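Local coordinates for protein glycosyltransferase Gtf1 (Streptococcus pneumoniae, PDB 4PQG) that belongs to the GT-B class of glycosyltransferases, built from two Rossmann-like domains plus an extended beta-sheet domain, and binds uridine-5'-diphosphate, at residues A21-E26 / L226-G231; I14-G19 / I46-I51; E420-G425 / A483-I488. One frame throughout, in Å; residues are numbered along the deposited sequence.

Contact 1. Residues A21-E26 / L226-G231. With UDP (uridine-5'-diphosphate), chain C; NAG (2-acetamido-2-deoxy-beta-D-glucopyranose), chain D.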
loop_
_atom_site.group_PDB
_atom_site.type_symbol
_atom_site.label_atom_id
_atom_site.label_comp_id
_atom_site.label_asym_id
_atom_site.label_seq_id
_atom_site.Cartn_x
_atom_site.Cartn_y
_atom_site.Cartn_z
ATOM N N ALA A 21 6.829 2.683 -1.497
ATOM C CA ALA A 21 6.879 1.227 -1.553
ATOM C C ALA A 21 5.727 0.653 -0.741
ATOM O O ALA A 21 5.927 0.143 0.361
ATOM C CB ALA A 21 8.227 0.733 -1.018
ATOM N N SER A 22 4.515 0.733 -1.284
ATOM C CA SER A 22 3.315 0.438 -0.498
ATOM C C SER A 22 3.013 -1.064 -0.483
ATOM O O SER A 22 3.582 -1.826 -1.267
ATOM C CB SER A 22 2.093 1.227 -1.017
ATOM O OG SER A 22 2.382 2.613 -1.206
ATOM N N SER A 23 2.129 -1.458 0.433
ATOM C CA SER A 23 1.655 -2.825 0.559
ATOM C C SER A 23 0.601 -3.150 -0.499
ATOM O O SER A 23 0.124 -2.271 -1.227
ATOM C CB SER A 23 1.041 -3.032 1.939
ATOM O OG SER A 23 -0.296 -2.529 1.975
ATOM N N GLY A 24 0.237 -4.425 -0.572
ATOM C CA GLY A 24 -0.831 -4.848 -1.464
ATOM C C GLY A 24 -2.165 -4.191 -1.194
ATOM O O GLY A 24 -2.976 -4.108 -2.097
ATOM N N VAL A 25 -2.410 -3.734 0.033
ATOM C CA VAL A 25 -3.658 -2.991 0.326
ATOM C C VAL A 25 -3.776 -1.771 -0.601
ATOM O O VAL A 25 -4.827 -1.546 -1.224
ATOM C CB VAL A 25 -3.777 -2.567 1.814
ATOM C CG1 VAL A 25 -5.066 -1.769 2.057
ATOM C CG2 VAL A 25 -3.734 -3.788 2.735
ATOM N N GLU A 26 -2.686 -1.009 -0.707
ATOM C CA GLU A 26 -2.638 0.165 -1.564
ATOM C C GLU A 26 -2.665 -0.199 -3.048
ATOM O O GLU A 26 -3.313 0.491 -3.860
ATOM C CB GLU A 26 -1.394 1.017 -1.251
ATOM C CG GLU A 26 -1.498 1.769 0.083
ATOM C CD GLU A 26 -1.404 0.843 1.280
ATOM O OE1 GLU A 26 -2.336 0.848 2.123
ATOM O OE2 GLU A 26 -0.414 0.074 1.356
ATOM N N LEU A 226 -14.462 0.725 2.756
ATOM C CA LEU A 226 -13.467 0.903 3.791
ATOM C C LEU A 226 -12.342 -0.140 3.716
ATOM O O LEU A 226 -12.548 -1.328 3.994
ATOM C CB LEU A 226 -14.160 0.849 5.143
ATOM C CG LEU A 226 -13.399 1.219 6.412
ATOM C CD1 LEU A 226 -12.783 2.600 6.282
ATOM C CD2 LEU A 226 -14.381 1.170 7.579
ATOM N N ASP A 227 -11.154 0.322 3.370
ATOM C CA ASP A 227 -9.989 -0.561 3.274
ATOM C C ASP A 227 -9.197 -0.710 4.569
ATOM O O ASP A 227 -8.825 -1.835 4.964
ATOM C CB ASP A 227 -9.111 -0.115 2.111
ATOM C CG ASP A 227 -9.738 -0.467 0.786
ATOM O OD1 ASP A 227 -9.908 -1.698 0.566
ATOM O OD2 ASP A 227 -10.096 0.454 0.005
ATOM N N ARG A 228 -8.952 0.419 5.221
ATOM C CA ARG A 228 -8.257 0.476 6.500
ATOM C C ARG A 228 -8.841 1.616 7.295
ATOM O O ARG A 228 -9.177 2.667 6.724
ATOM C CB ARG A 228 -6.811 0.817 6.291
ATOM C CG ARG A 228 -5.882 -0.320 6.041
ATOM C CD ARG A 228 -4.511 0.246 6.351
ATOM N NE ARG A 228 -3.524 0.007 5.301
ATOM C CZ ARG A 228 -2.672 -1.006 5.326
ATOM N NH1 ARG A 228 -2.717 -1.873 6.336
ATOM N NH2 ARG A 228 -1.783 -1.150 4.350
ATOM N N GLU A 229 -8.888 1.449 8.613
ATOM C CA GLU A 229 -9.837 2.225 9.424
ATOM C C GLU A 229 -9.387 2.471 10.863
ATOM O O GLU A 229 -10.164 2.997 11.684
ATOM C CB GLU A 229 -11.209 1.508 9.346
ATOM C CG GLU A 229 -12.049 1.390 10.606
ATOM C CD GLU A 229 -11.667 0.244 11.540
ATOM O OE1 GLU A 229 -10.607 -0.407 11.367
ATOM O OE2 GLU A 229 -12.444 0.011 12.489
ATOM N N THR A 230 -8.147 2.092 11.183
ATOM C CA THR A 230 -7.641 2.310 12.547
ATOM C C THR A 230 -7.816 3.762 12.970
ATOM O O THR A 230 -7.349 4.651 12.286
ATOM C CB THR A 230 -6.153 1.916 12.690
ATOM O OG1 THR A 230 -6.034 0.498 12.549
ATOM C CG2 THR A 230 -5.621 2.327 14.064
ATOM N N GLY A 231 -8.524 3.987 14.074
ATOM C CA GLY A 231 -8.715 5.317 14.631
ATOM C C GLY A 231 -10.011 6.021 14.228
ATOM O O GLY A 231 -10.498 6.890 14.958
HETATM N N1 UDP C . 5.148 -4.518 -5.524
HETATM C C2 UDP C . 5.785 -3.623 -6.410
HETATM N N3 UDP C . 7.108 -3.623 -6.488
HETATM C C4 UDP C . 7.876 -4.437 -5.750
HETATM C C5 UDP C . 7.286 -5.334 -4.854
HETATM C C6 UDP C . 5.889 -5.354 -4.766
HETATM O O2 UDP C . 5.121 -2.838 -7.134
HETATM O O4 UDP C . 9.119 -4.374 -5.887
HETATM C "C1'" UDP C . 3.678 -4.523 -5.490
HETATM C "C2'" UDP C . 3.177 -5.773 -6.209
HETATM O "O2'" UDP C . 3.055 -5.616 -7.637
HETATM C "C3'" UDP C . 1.836 -6.072 -5.563
HETATM C "C4'" UDP C . 1.947 -5.438 -4.179
HETATM O "O4'" UDP C . 3.152 -4.655 -4.169
HETATM O "O3'" UDP C . 0.773 -5.441 -6.287
HETATM C "C5'" UDP C . 2.049 -6.473 -3.060
HETATM O "O5'" UDP C . 0.782 -7.090 -2.904
HETATM P PA UDP C . 0.636 -8.556 -2.269
HETATM O O1A UDP C . -0.825 -8.915 -2.219
HETATM O O2A UDP C . 1.575 -9.455 -3.038
HETATM O O3A UDP C . 1.353 -8.521 -0.824
HETATM P PB UDP C . 1.022 -7.673 0.503
HETATM O O1B UDP C . 1.197 -8.674 1.622
HETATM O O2B UDP C . 2.036 -6.540 0.501
HETATM O O3B UDP C . -0.425 -7.235 0.380
HETATM C C1 NAG D . -2.684 -7.915 1.737
HETATM C C2 NAG D . -2.603 -9.420 1.958
HETATM C C3 NAG D . -2.488 -9.850 0.490
HETATM C C4 NAG D . -3.582 -9.222 -0.388
HETATM C C5 NAG D . -3.686 -7.692 -0.140
HETATM C C6 NAG D . -4.693 -6.962 -1.022
HETATM C C7 NAG D . -1.341 -10.844 3.480
HETATM C C8 NAG D . 0.011 -11.089 4.090
HETATM N N2 NAG D . -1.401 -9.813 2.654
HETATM O O1 NAG D . -2.013 -7.015 2.572
HETATM O O3 NAG D . -2.445 -11.259 0.347
HETATM O O4 NAG D . -3.254 -9.460 -1.735
HETATM O O5 NAG D . -3.956 -7.538 1.255
HETATM O O6 NAG D . -5.972 -7.404 -0.631
HETATM O O7 NAG D . -2.309 -11.567 3.765
HETATM O O HOH W 1 -2.053 2.740 4.588
#

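Contact 2. Residues I14-G19 / I46-I51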
loop_
_atom_site.group_PDB
_atom_site.type_symbol
_atom_site.label_atom_id
_atom_site.label_comp_id
_atom_site.label_asym_id
_atom_site.label_seq_id
_atom_site.Cartn_x
_atom_site.Cartn_y
_atom_site.Cartn_z
ATOM N N ILE A 14 -11.661 4.378 1.388
ATOM C CA ILE A 14 -10.946 4.949 2.538
ATOM C C ILE A 14 -9.769 4.070 2.988
ATOM O O ILE A 14 -9.931 2.873 3.266
ATOM C CB ILE A 14 -11.915 5.221 3.715
ATOM C CG1 ILE A 14 -12.916 6.325 3.316
ATOM C CG2 ILE A 14 -11.155 5.668 4.948
ATOM C CD1 ILE A 14 -14.114 6.466 4.230
ATOM N N ASN A 15 -8.587 4.675 3.026
ATOM C CA ASN A 15 -7.371 4.007 3.466
ATOM C C ASN A 15 -6.643 4.984 4.396
ATOM O O ASN A 15 -6.940 6.183 4.399
ATOM C CB ASN A 15 -6.508 3.653 2.246
ATOM C CG ASN A 15 -5.392 2.640 2.558
ATOM O OD1 ASN A 15 -5.213 2.202 3.688
ATOM N ND2 ASN A 15 -4.640 2.283 1.537
ATOM N N LEU A 16 -5.695 4.485 5.184
ATOM C CA LEU A 16 -4.890 5.382 6.004
ATOM C C LEU A 16 -3.867 6.155 5.170
ATOM O O LEU A 16 -3.891 7.378 5.127
ATOM C CB LEU A 16 -4.230 4.632 7.175
ATOM C CG LEU A 16 -5.233 3.863 8.038
ATOM C CD1 LEU A 16 -4.529 3.142 9.174
ATOM C CD2 LEU A 16 -6.321 4.792 8.563
ATOM N N GLY A 17 -2.984 5.444 4.486
ATOM C CA GLY A 17 -1.839 6.095 3.876
ATOM C C GLY A 17 -1.322 5.412 2.639
ATOM O O GLY A 17 -1.943 4.473 2.114
ATOM N N ILE A 18 -0.181 5.904 2.177
ATOM C CA ILE A 18 0.432 5.478 0.921
ATOM C C ILE A 18 1.873 5.946 0.945
ATOM O O ILE A 18 2.175 7.006 1.507
ATOM C CB ILE A 18 -0.317 6.042 -0.321
ATOM C CG1 ILE A 18 0.304 5.505 -1.634
ATOM C CG2 ILE A 18 -0.333 7.564 -0.311
ATOM C CD1 ILE A 18 -0.640 5.537 -2.816
ATOM N N GLY A 19 2.761 5.148 0.361
ATOM C CA GLY A 19 4.185 5.466 0.307
ATOM C C GLY A 19 4.791 5.100 -1.042
ATOM O O GLY A 19 4.077 4.643 -1.955
ATOM N N ILE A 46 -9.619 8.117 -0.627
ATOM C CA ILE A 46 -9.378 9.034 0.484
ATOM C C ILE A 46 -8.256 8.454 1.345
ATOM O O ILE A 46 -8.321 7.293 1.736
ATOM C CB ILE A 46 -10.659 9.171 1.343
ATOM C CG1 ILE A 46 -11.808 9.768 0.505
ATOM C CG2 ILE A 46 -10.386 9.987 2.615
ATOM C CD1 ILE A 46 -13.186 9.373 0.993
ATOM N N PHE A 47 -7.243 9.264 1.633
ATOM C CA PHE A 47 -6.210 8.919 2.615
ATOM C C PHE A 47 -6.290 9.858 3.818
ATOM O O PHE A 47 -6.359 11.079 3.652
ATOM C CB PHE A 47 -4.839 8.983 1.956
ATOM C CG PHE A 47 -4.726 8.092 0.747
ATOM C CD1 PHE A 47 -4.285 6.778 0.879
ATOM C CD2 PHE A 47 -5.106 8.557 -0.512
ATOM C CE1 PHE A 47 -4.210 5.946 -0.227
ATOM C CE2 PHE A 47 -5.035 7.732 -1.625
ATOM C CZ PHE A 47 -4.570 6.433 -1.483
ATOM N N THR A 48 -6.289 9.280 5.021
ATOM C CA THR A 48 -6.524 10.056 6.256
ATOM C C THR A 48 -5.272 10.403 7.056
ATOM O O THR A 48 -5.332 11.261 7.969
ATOM C CB THR A 48 -7.536 9.361 7.195
ATOM O OG1 THR A 48 -7.063 8.048 7.517
ATOM C CG2 THR A 48 -8.920 9.261 6.535
ATOM N N ASP A 49 -4.148 9.744 6.738
ATOM C CA ASP A 49 -2.872 10.024 7.395
ATOM C C ASP A 49 -2.330 11.386 7.018
ATOM O O ASP A 49 -2.518 11.862 5.902
ATOM C CB ASP A 49 -1.805 8.989 7.032
ATOM C CG ASP A 49 -1.966 7.673 7.775
ATOM O OD1 ASP A 49 -2.883 7.513 8.623
ATOM O OD2 ASP A 49 -1.153 6.782 7.492
ATOM N N MET A 50 -1.616 11.997 7.954
ATOM C CA MET A 50 -0.826 13.185 7.656
ATOM C C MET A 50 0.417 12.753 6.845
ATOM O O MET A 50 1.253 11.982 7.329
ATOM C CB MET A 50 -0.447 13.890 8.970
ATOM C CG MET A 50 0.512 15.074 8.800
ATOM S SD MET A 50 -0.300 16.415 7.900
ATOM C CE MET A 50 -1.557 16.930 9.078
ATOM N N ILE A 51 0.506 13.216 5.599
ATOM C CA ILE A 51 1.604 12.877 4.683
ATOM C C ILE A 51 2.247 14.189 4.241
ATOM O O ILE A 51 1.635 14.940 3.459
ATOM C CB ILE A 51 1.080 12.173 3.395
ATOM C CG1 ILE A 51 0.165 10.982 3.704
ATOM C CG2 ILE A 51 2.232 11.796 2.459
ATOM C CD1 ILE A 51 0.831 9.823 4.409
#

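Contact 3. Residues E420-G425 / A483-I488. With UDP (uridine-5'-diphosphate), chain C.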
loop_
_atom_site.group_PDB
_atom_site.type_symbol
_atom_site.label_atom_id
_atom_site.label_comp_id
_atom_site.label_asym_id
_atom_site.label_seq_id
_atom_site.Cartn_x
_atom_site.Cartn_y
_atom_site.Cartn_z
ATOM N N GLU A 420 0.045 -11.715 -10.440
ATOM C CA GLU A 420 0.922 -11.075 -11.397
ATOM C C GLU A 420 1.917 -12.082 -11.961
ATOM O O GLU A 420 2.092 -12.165 -13.184
ATOM C CB GLU A 420 1.617 -9.864 -10.759
ATOM C CG GLU A 420 0.661 -8.686 -10.514
ATOM C CD GLU A 420 1.166 -7.651 -9.493
ATOM O OE1 GLU A 420 2.385 -7.633 -9.196
ATOM O OE2 GLU A 420 0.320 -6.867 -8.982
ATOM N N ALA A 421 2.541 -12.866 -11.082
ATOM C CA ALA A 421 3.477 -13.912 -11.512
ATOM C C ALA A 421 2.859 -14.925 -12.505
ATOM O O ALA A 421 3.443 -15.187 -13.546
ATOM C CB ALA A 421 4.095 -14.612 -10.300
ATOM N N ILE A 422 1.693 -15.482 -12.206
ATOM C CA ILE A 422 1.096 -16.474 -13.127
ATOM C C ILE A 422 0.596 -15.841 -14.441
ATOM O O ILE A 422 0.590 -16.498 -15.491
ATOM C CB ILE A 422 -0.034 -17.340 -12.493
ATOM C CG1 ILE A 422 -1.245 -16.491 -12.098
ATOM C CG2 ILE A 422 0.492 -18.159 -11.312
ATOM C CD1 ILE A 422 -2.538 -17.274 -12.015
ATOM N N GLY A 423 0.163 -14.581 -14.364
ATOM C CA GLY A 423 -0.214 -13.805 -15.549
ATOM C C GLY A 423 0.944 -13.576 -16.502
ATOM O O GLY A 423 0.732 -13.321 -17.684
ATOM N N SER A 424 2.167 -13.653 -15.980
ATOM C CA SER A 424 3.383 -13.603 -16.787
ATOM C C SER A 424 4.009 -15.009 -16.983
ATOM O O SER A 424 5.191 -15.137 -17.329
ATOM C CB SER A 424 4.405 -12.656 -16.148
ATOM O OG SER A 424 4.127 -11.296 -16.444
ATOM N N GLY A 425 3.214 -16.045 -16.737
ATOM C CA GLY A 425 3.616 -17.427 -16.995
ATOM C C GLY A 425 4.699 -17.965 -16.075
ATOM O O GLY A 425 5.558 -18.752 -16.500
ATOM N N ALA A 483 2.834 -23.152 -18.852
ATOM C CA ALA A 483 1.623 -23.208 -19.663
ATOM C C ALA A 483 0.397 -23.316 -18.771
ATOM O O ALA A 483 -0.635 -22.688 -19.016
ATOM C CB ALA A 483 1.695 -24.379 -20.643
ATOM N N TYR A 484 0.536 -24.091 -17.703
ATOM C CA TYR A 484 -0.533 -24.246 -16.745
ATOM C C TYR A 484 -0.797 -22.956 -15.932
ATOM O O TYR A 484 -1.948 -22.666 -15.599
ATOM C CB TYR A 484 -0.261 -25.439 -15.828
ATOM C CG TYR A 484 -1.521 -26.074 -15.321
ATOM C CD1 TYR A 484 -2.065 -27.202 -15.958
ATOM C CD2 TYR A 484 -2.196 -25.540 -14.218
ATOM C CE1 TYR A 484 -3.240 -27.780 -15.493
ATOM C CE2 TYR A 484 -3.367 -26.109 -13.749
ATOM C CZ TYR A 484 -3.883 -27.223 -14.389
ATOM O OH TYR A 484 -5.032 -27.783 -13.909
ATOM N N SER A 485 0.258 -22.196 -15.630
ATOM C CA SER A 485 0.104 -20.887 -14.951
ATOM C C SER A 485 -0.755 -19.929 -15.775
ATOM O O SER A 485 -1.721 -19.351 -15.260
ATOM C CB SER A 485 1.465 -20.238 -14.648
ATOM O OG SER A 485 2.049 -20.786 -13.476
ATOM N N TYR A 486 -0.399 -19.768 -17.052
ATOM C CA TYR A 486 -1.213 -18.993 -18.009
ATOM C C TYR A 486 -2.661 -19.487 -18.042
ATOM O O TYR A 486 -3.608 -18.683 -18.077
ATOM C CB TYR A 486 -0.616 -19.111 -19.404
ATOM C CG TYR A 486 0.611 -18.270 -19.658
ATOM C CD1 TYR A 486 0.608 -16.896 -19.406
ATOM C CD2 TYR A 486 1.770 -18.837 -20.210
ATOM C CE1 TYR A 486 1.732 -16.116 -19.663
ATOM C CE2 TYR A 486 2.895 -18.065 -20.467
ATOM C CZ TYR A 486 2.867 -16.701 -20.191
ATOM O OH TYR A 486 3.974 -15.919 -20.449
ATOM N N GLN A 487 -2.842 -20.809 -18.006
ATOM C CA GLN A 487 -4.181 -21.377 -17.969
ATOM C C GLN A 487 -4.956 -20.944 -16.713
ATOM O O GLN A 487 -6.105 -20.484 -16.812
ATOM C CB GLN A 487 -4.129 -22.907 -18.092
ATOM C CG GLN A 487 -5.486 -23.581 -18.231
ATOM C CD GLN A 487 -5.369 -25.094 -18.192
ATOM O OE1 GLN A 487 -4.630 -25.686 -18.982
ATOM N NE2 GLN A 487 -6.075 -25.726 -17.252
ATOM N N ILE A 488 -4.334 -21.081 -15.537
ATOM C CA ILE A 488 -4.979 -20.602 -14.312
ATOM C C ILE A 488 -5.285 -19.101 -14.416
ATOM O O ILE A 488 -6.373 -18.653 -14.051
ATOM C CB ILE A 488 -4.134 -20.889 -13.040
ATOM C CG1 ILE A 488 -4.115 -22.403 -12.745
ATOM C CG2 ILE A 488 -4.662 -20.074 -11.856
ATOM C CD1 ILE A 488 -3.010 -22.844 -11.805
HETATM N N1 UDP C . 5.148 -4.518 -5.524
HETATM C C2 UDP C . 5.785 -3.623 -6.410
HETATM N N3 UDP C . 7.108 -3.623 -6.488
HETATM C C4 UDP C . 7.876 -4.437 -5.750
HETATM C C5 UDP C . 7.286 -5.334 -4.854
HETATM C C6 UDP C . 5.889 -5.354 -4.766
HETATM O O2 UDP C . 5.121 -2.838 -7.134
HETATM O O4 UDP C . 9.119 -4.374 -5.887
HETATM C "C1'" UDP C . 3.678 -4.523 -5.490
HETATM C "C2'" UDP C . 3.177 -5.773 -6.209
HETATM O "O2'" UDP C . 3.055 -5.616 -7.637
HETATM C "C3'" UDP C . 1.836 -6.072 -5.563
HETATM C "C4'" UDP C . 1.947 -5.438 -4.179
HETATM O "O4'" UDP C . 3.152 -4.655 -4.169
HETATM O "O3'" UDP C . 0.773 -5.441 -6.287
HETATM C "C5'" UDP C . 2.049 -6.473 -3.060
HETATM O "O5'" UDP C . 0.782 -7.090 -2.904
HETATM P PA UDP C . 0.636 -8.556 -2.269
HETATM O O1A UDP C . -0.825 -8.915 -2.219
HETATM O O2A UDP C . 1.575 -9.455 -3.038
HETATM O O3A UDP C . 1.353 -8.521 -0.824
HETATM P PB UDP C . 1.022 -7.673 0.503
HETATM O O1B UDP C . 1.197 -8.674 1.622
HETATM O O2B UDP C . 2.036 -6.540 0.501
HETATM O O3B UDP C . -0.425 -7.235 0.380
#

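Contact 1. Residues A21-E26 / L226-G231
Arg-228 reaches from the loop after strand 223-226 to the first turn of helix 24-38, where Glu-26 meets its guanidinium at the edge and Val-25 lies over one face. The carboxylate and guanidinium planes are only 12° apart, although the two side chains cross at about a right angle. Arg-228 NH2 sits 3.0 Å from Glu-26 OE1 in a salt bridge, 162° at the hydrogen, the oxygen presenting its syn lone pair in the guanidinium plane; Arg-228 NE adds a weak bond to it. Val-25 CB comes to 3.5 Å from Arg-228 NH2, with CG2 above the rim of the plane. The second carboxylate oxygen turns to the helix start: Ser-23 OG donates to Glu-26 OE2 at 2.7 Å and Ser-23 N does so weakly. Ser-23, the N-cap residue, and Glu-26 form a capping box; Val-25 N adds a weak capping bond to Ser-23 OG. Asp-227, whose CB touches Val-25 CG1, bonds to His-250 and pairs with Arg-32. Gly-24 N bonds to UDP O2B at 3.0 Å. Asn-15 ND2 and a water also bond to OE1; together these bonds would fix the carboxylate's rotation, probably making Glu-26 a second-shell support of the helix start that gives one amide to the diphosphate.

Contact 2. Residues I14-G19 / I46-I51
Phe-47 slots its ring beside the chain where 14-19 leaves its strand, with Leu-16, Gly-17 and Ile-18 following one after another from CB outward. Phe-47 CB starts at 3.7 Å from Leu-16 O. A chi1 of -57° sets CG anti to the carbonyl carbon, and beyond it the ring, turned by chi2 (-91°), passes Gly-17, whose carbonyl oxygen approaches near the ring plane, 3.5 Å from Phe-47 CD1. Further out, Phe-47 CE1 meets Ile-18 CB at 3.9 Å, and Ile-18 CG2 sits over one face, displaced toward the rim. Asn-15 CB also touches this ring, obliquely, and Ile-56, Phe-65 and Gln-29 pack against it from the rest of the domain.

On the opposite face of the sheet Ile-14 and Ile-46 lie side by side and point the same way, CG1 of the first 3.8 Å from CD1 of the second. Between the strands Asn-15 N bonds to Ile-46 O at 2.9 Å, and Thr-48 N to Asn-15 O at 3.2 Å. Leu-16 O takes Asp-49 N at 2.9 Å and, weakly, Thr-48 N, so backbone hydrogen bonding continues past the last bridge. Asp-49 CG packs close to Leu-16 O, and OD1 lies near Leu-16 CB. The amide of Asn-15 looks elsewhere: ND2 bonds to Glu-26 and Gln-29, while OD1 receives weak bonds from Leu-16 N and Arg-228 NE.

Parallel strands 10-15 and 42-47, joined through helix 24-38, make the first beta-alpha-beta unit of a Rossmann-like sheet. The contact lies at their C-terminal ends, the edge where such sheets carry their binding loops; here the Asn-15 side chain is about 10 Å from UDP.

Contact 3. Residues E420-G425 / A483-I488
Ile-422 and Ser-485 bring the backbones together, their CA atoms 4.9 Å apart, where the last turn of helix 416-423 abuts helix 478-489. The first helix stops in a Schellman motif: Gly-425, at positive phi (70°), is the C-prime residue, with Leu-426 N bonded to Ala-421 O and Gly-425 N to Ile-422 O. No hydrogen bond runs between the two segments.

Gly-425 instead sets its CA over the face of the Tyr-486 ring, 3.5 Å from the centroid and 17° off the normal, a CH-pi contact. Gly-425 N comes to 3.3 Å from Tyr-486 CE1, while Gly-423 O approaches near the ring plane. The phenol end goes on past the helix terminus, Tyr-486 OH bonding to Thr-320 O. Ile-422 fills the other part of the contact. A chi1 of 64° puts its CG1 between the backbone N and the carbonyl carbon, and an extended chi2 carries CD1 to Ile-488 CG2 at 3.5 Å, the two side chains crossing at about a right angle. Its other branch, CG2, rests 3.7 Å from Ser-485 OG, a hydroxyl that is hydrogen-bonded to Leu-426 O.

At the far end of the same segment Glu-420 grips the ribose of UDP with both oxygens: OE1 takes O2' at 2.6 Å and OE2 takes O3' at 3.1 Å. Tyr-399 and Tyr-31 hold the carboxylate in turn. Glu-412 and Glu-420 are spaced as in the E-x7-E signature of GT-B glycosyltransferases, and the contact packs the end of the helix that carries the second glutamate on helix 478-489.

Contacts 1 and 2 are neighbours, centres 8 Å apart, at the C-terminal edge of the seven-stranded parallel sheet. They interlock along the chain: strand 10-15, helix 24-38 and strand 42-47 come first, and the loop after strand 223-226, which follows the ten-stranded antiparallel sheet, returns to close contact 1 beside strand 10-15. Contact 3 comes later, among the helices around the six-stranded parallel sheet, its centre about 27 Å from contact 1 and 33 Å from contact 2. UDP connects the two halves: its diphosphate touches contact 1 and its ribose contact 3. The ligand spans the cleft between two Rossmann-like domains, as expected of a GT-B fold; contact 2 lies behind contact 1, joined by Asn-15 and Glu-26.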